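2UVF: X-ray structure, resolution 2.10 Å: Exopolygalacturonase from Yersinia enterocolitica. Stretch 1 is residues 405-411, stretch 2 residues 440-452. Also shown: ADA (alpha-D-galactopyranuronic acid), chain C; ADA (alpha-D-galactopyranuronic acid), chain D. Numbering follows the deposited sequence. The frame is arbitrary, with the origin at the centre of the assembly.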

# COMPACT_ATOMS: atom_id res chain seq x y z
N ILE A 405 -1.90 -3.04 0.90
CA ILE A 405 -1.94 -2.19 -0.27
C ILE A 405 -3.12 -2.65 -1.12
O ILE A 405 -3.23 -3.83 -1.47
CB ILE A 405 -0.61 -2.19 -1.09
CG1 ILE A 405 0.57 -1.75 -0.21
CG2 ILE A 405 -0.72 -1.29 -2.35
CD1 ILE A 405 1.93 -2.13 -0.79
N ASN A 406 -4.03 -1.71 -1.38
CA ASN A 406 -5.21 -2.01 -2.16
C ASN A 406 -5.21 -1.20 -3.45
O ASN A 406 -4.81 -0.04 -3.45
CB ASN A 406 -6.46 -1.67 -1.35
CG ASN A 406 -7.73 -2.02 -2.09
OD1 ASN A 406 -8.31 -1.18 -2.78
ND2 ASN A 406 -8.15 -3.25 -1.97
N PHE A 407 -5.65 -1.82 -4.54
CA PHE A 407 -5.82 -1.10 -5.82
C PHE A 407 -7.27 -1.11 -6.23
O PHE A 407 -7.90 -2.14 -6.24
CB PHE A 407 -4.96 -1.68 -6.93
CG PHE A 407 -3.50 -1.63 -6.62
CD1 PHE A 407 -2.78 -0.46 -6.83
CD2 PHE A 407 -2.84 -2.75 -6.12
CE1 PHE A 407 -1.43 -0.41 -6.54
CE2 PHE A 407 -1.49 -2.71 -5.83
CZ PHE A 407 -0.78 -1.53 -6.03
N ALA A 408 -7.79 0.07 -6.55
CA ALA A 408 -9.19 0.22 -6.92
C ALA A 408 -9.30 0.94 -8.28
O ALA A 408 -8.50 1.83 -8.57
CB ALA A 408 -9.92 1.00 -5.86
N ALA A 409 -10.30 0.57 -9.07
CA ALA A 409 -10.50 1.21 -10.37
C ALA A 409 -11.97 1.55 -10.72
O ALA A 409 -12.31 1.79 -11.88
CB ALA A 409 -9.85 0.40 -11.46
N GLY A 410 -12.82 1.61 -9.70
CA GLY A 410 -14.22 1.98 -9.89
C GLY A 410 -15.09 0.75 -9.99
O GLY A 410 -14.61 -0.38 -9.90
N THR A 411 -16.40 0.95 -10.17
CA THR A 411 -17.34 -0.16 -10.17
C THR A 411 -18.47 0.02 -11.18
O THR A 411 -19.13 1.07 -11.21
CB THR A 411 -17.92 -0.45 -8.73
OG1 THR A 411 -18.75 0.63 -8.29
CG2 THR A 411 -16.81 -0.61 -7.73
N THR A 440 -5.84 -6.54 -5.45
CA THR A 440 -6.45 -5.96 -6.66
C THR A 440 -7.90 -6.46 -6.85
O THR A 440 -8.09 -7.60 -7.22
CB THR A 440 -5.68 -6.39 -7.96
OG1 THR A 440 -5.90 -7.78 -8.20
CG2 THR A 440 -4.18 -6.18 -7.87
N GLY A 441 -8.96 -5.72 -6.53
CA GLY A 441 -9.07 -4.80 -5.42
C GLY A 441 -10.51 -4.98 -4.99
O GLY A 441 -10.89 -4.57 -3.91
N SER A 442 -11.27 -5.67 -5.85
CA SER A 442 -12.77 -5.80 -5.87
C SER A 442 -13.41 -4.72 -6.72
O SER A 442 -14.19 -5.03 -7.61
CB SER A 442 -13.44 -5.90 -4.50
OG SER A 442 -14.77 -5.40 -4.56
N HIS A 443 -13.06 -3.46 -6.45
CA HIS A 443 -13.36 -2.35 -7.37
C HIS A 443 -12.42 -2.43 -8.58
O HIS A 443 -11.35 -1.84 -8.57
CB HIS A 443 -13.22 -0.98 -6.67
CG HIS A 443 -14.25 -0.71 -5.61
ND1 HIS A 443 -14.32 0.52 -4.95
CD2 HIS A 443 -15.26 -1.49 -5.10
CE1 HIS A 443 -15.32 0.47 -4.08
NE2 HIS A 443 -15.91 -0.73 -4.15
N THR A 444 -12.81 -3.18 -9.61
CA THR A 444 -11.95 -3.40 -10.79
C THR A 444 -12.45 -2.74 -12.10
O THR A 444 -11.90 -2.99 -13.18
CB THR A 444 -11.69 -4.90 -11.03
OG1 THR A 444 -12.93 -5.59 -11.13
CG2 THR A 444 -10.87 -5.50 -9.89
N GLY A 445 -13.48 -1.89 -11.96
CA GLY A 445 -14.13 -1.18 -13.07
C GLY A 445 -13.33 -0.67 -14.25
O GLY A 445 -13.50 -1.16 -15.36
N ALA A 446 -12.48 0.33 -14.05
CA ALA A 446 -11.70 0.90 -15.16
C ALA A 446 -10.44 0.10 -15.51
O ALA A 446 -9.65 0.52 -16.37
CB ALA A 446 -11.34 2.37 -14.88
N TRP A 447 -10.27 -1.07 -14.89
CA TRP A 447 -9.07 -1.91 -15.03
C TRP A 447 -7.96 -1.58 -14.02
O TRP A 447 -7.64 -0.41 -13.80
CB TRP A 447 -8.51 -1.93 -16.47
CG TRP A 447 -9.34 -2.77 -17.42
CD1 TRP A 447 -10.24 -2.31 -18.36
CD2 TRP A 447 -9.37 -4.21 -17.52
NE1 TRP A 447 -10.81 -3.37 -19.03
CE2 TRP A 447 -10.30 -4.55 -18.54
CE3 TRP A 447 -8.70 -5.25 -16.85
CZ2 TRP A 447 -10.57 -5.87 -18.91
CZ3 TRP A 447 -8.97 -6.56 -17.22
CH2 TRP A 447 -9.90 -6.86 -18.23
N ILE A 448 -7.42 -2.62 -13.40
CA ILE A 448 -6.19 -2.52 -12.61
C ILE A 448 -5.10 -3.23 -13.39
O ILE A 448 -5.27 -4.38 -13.81
CB ILE A 448 -6.36 -3.15 -11.19
CG1 ILE A 448 -7.42 -2.36 -10.38
CG2 ILE A 448 -5.00 -3.20 -10.45
CD1 ILE A 448 -8.16 -3.17 -9.35
N GLU A 449 -3.97 -2.57 -13.59
CA GLU A 449 -3.00 -3.11 -14.53
C GLU A 449 -1.57 -2.61 -14.32
O GLU A 449 -1.35 -1.54 -13.75
CB GLU A 449 -3.45 -2.80 -15.96
CG GLU A 449 -3.40 -1.31 -16.30
CD GLU A 449 -4.19 -0.95 -17.55
OE1 GLU A 449 -4.93 -1.81 -18.10
OE2 GLU A 449 -4.06 0.21 -17.98
N ASP A 450 -0.62 -3.40 -14.82
CA ASP A 450 0.81 -3.08 -14.79
C ASP A 450 1.30 -2.94 -13.36
O ASP A 450 1.88 -1.93 -13.00
CB ASP A 450 1.13 -1.78 -15.57
CG ASP A 450 0.55 -1.75 -17.00
OD1 ASP A 450 0.14 -2.81 -17.57
OD2 ASP A 450 0.53 -0.63 -17.58
N ILE A 451 1.07 -3.99 -12.57
CA ILE A 451 1.40 -4.05 -11.14
C ILE A 451 2.57 -5.01 -10.93
O ILE A 451 2.49 -6.18 -11.30
CB ILE A 451 0.17 -4.56 -10.28
CG1 ILE A 451 -1.17 -3.86 -10.63
CG2 ILE A 451 0.46 -4.51 -8.79
CD1 ILE A 451 -1.22 -2.31 -10.45
N LEU A 452 3.66 -4.51 -10.32
CA LEU A 452 4.83 -5.36 -9.98
C LEU A 452 5.20 -5.35 -8.48
O LEU A 452 5.67 -4.34 -7.95
CB LEU A 452 6.05 -5.03 -10.88
CG LEU A 452 7.38 -5.77 -10.58
CD1 LEU A 452 7.23 -7.29 -10.70
CD2 LEU A 452 8.52 -5.28 -11.45
C1 ADA C . -13.31 -1.09 -1.44
C2 ADA C . -12.05 -0.71 -2.23
C3 ADA C . -11.27 0.33 -1.40
C4 ADA C . -12.16 1.58 -1.12
C5 ADA C . -13.45 1.15 -0.39
C6 ADA C . -14.50 2.23 -0.05
O2 ADA C . -11.25 -1.86 -2.54
O3 ADA C . -10.04 0.68 -2.03
O4 ADA C . -12.48 2.27 -2.33
O5 ADA C . -14.13 0.08 -1.12
O6B ADA C . -15.69 1.97 -0.35
O6A ADA C . -14.13 3.29 0.52
C1 ADA D . -12.03 -3.86 2.36
C2 ADA D . -12.07 -2.32 2.31
C3 ADA D . -13.55 -1.92 2.10
C4 ADA D . -13.88 -2.27 0.64
C5 ADA D . -13.75 -3.80 0.52
C6 ADA D . -13.99 -4.27 -0.93
O1 ADA D . -12.91 -4.43 3.37
O2 ADA D . -11.49 -1.71 3.44
O3 ADA D . -13.84 -0.54 2.45
O4 ADA D . -12.85 -1.69 -0.20
O5 ADA D . -12.43 -4.30 1.02
O6B ADA D . -13.01 -4.25 -1.73
O6A ADA D . -15.15 -4.66 -1.24

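The contact between the two stretches buries 588 Å² and centres on F407, A409 and H443. F407 lies in the strand of stretch 1 and bridges in parallel to T440, their side chains on the same face of the sheet. Its chi1 is m, and the ring lies among aliphatic groups: I451 CD1 sits 4.3 Å from the F407 ring centroid, almost on the ring normal, while I448 CG2 packs 3.8 Å from F407 CB. A broad, flat ring suits this buried place because its face offers an apolar surface to the I451 methyl, while I448 packs beside F407 CB.

The backbone beside F407 is tighter. F407 O approaches G441 CA at 3.0 Å in a CA-H...O contact, and a beta carbon on G441, which follows a cis peptide bond, would clash with that oxygen; only glycine fits.

Beyond the strand, hydrogen bonds between backbone atoms take over. A409 N donates to H443 O (2.7 Å), A446 N to A409 O (2.6 Å), and G445 N to G410 O (2.8 Å). A446 and G445 belong to the type I turn T444 to W447, itself closed by W447 N to T444 O at 3.0 Å. The methyl of A409 points toward this loop, with A409 CB 3.8 Å from I448 CG1 and 3.3 Å from W447 O, so a small side chain suits the confined space. G445 is also constrained, since a beta carbon there would clash with G410 C and T411 N.

H443, with chi1 m, turns its imidazole into a two-sided platform. T411 CG2 lies over one face, 3.5 Å from the H443 ring centroid, and the galacturonic acid of chain C covers the opposite face. The same sugar meets N406, whose OD1 accepts a hydrogen bond from its O3 at 2.6 Å, so the ligand touches both stretches.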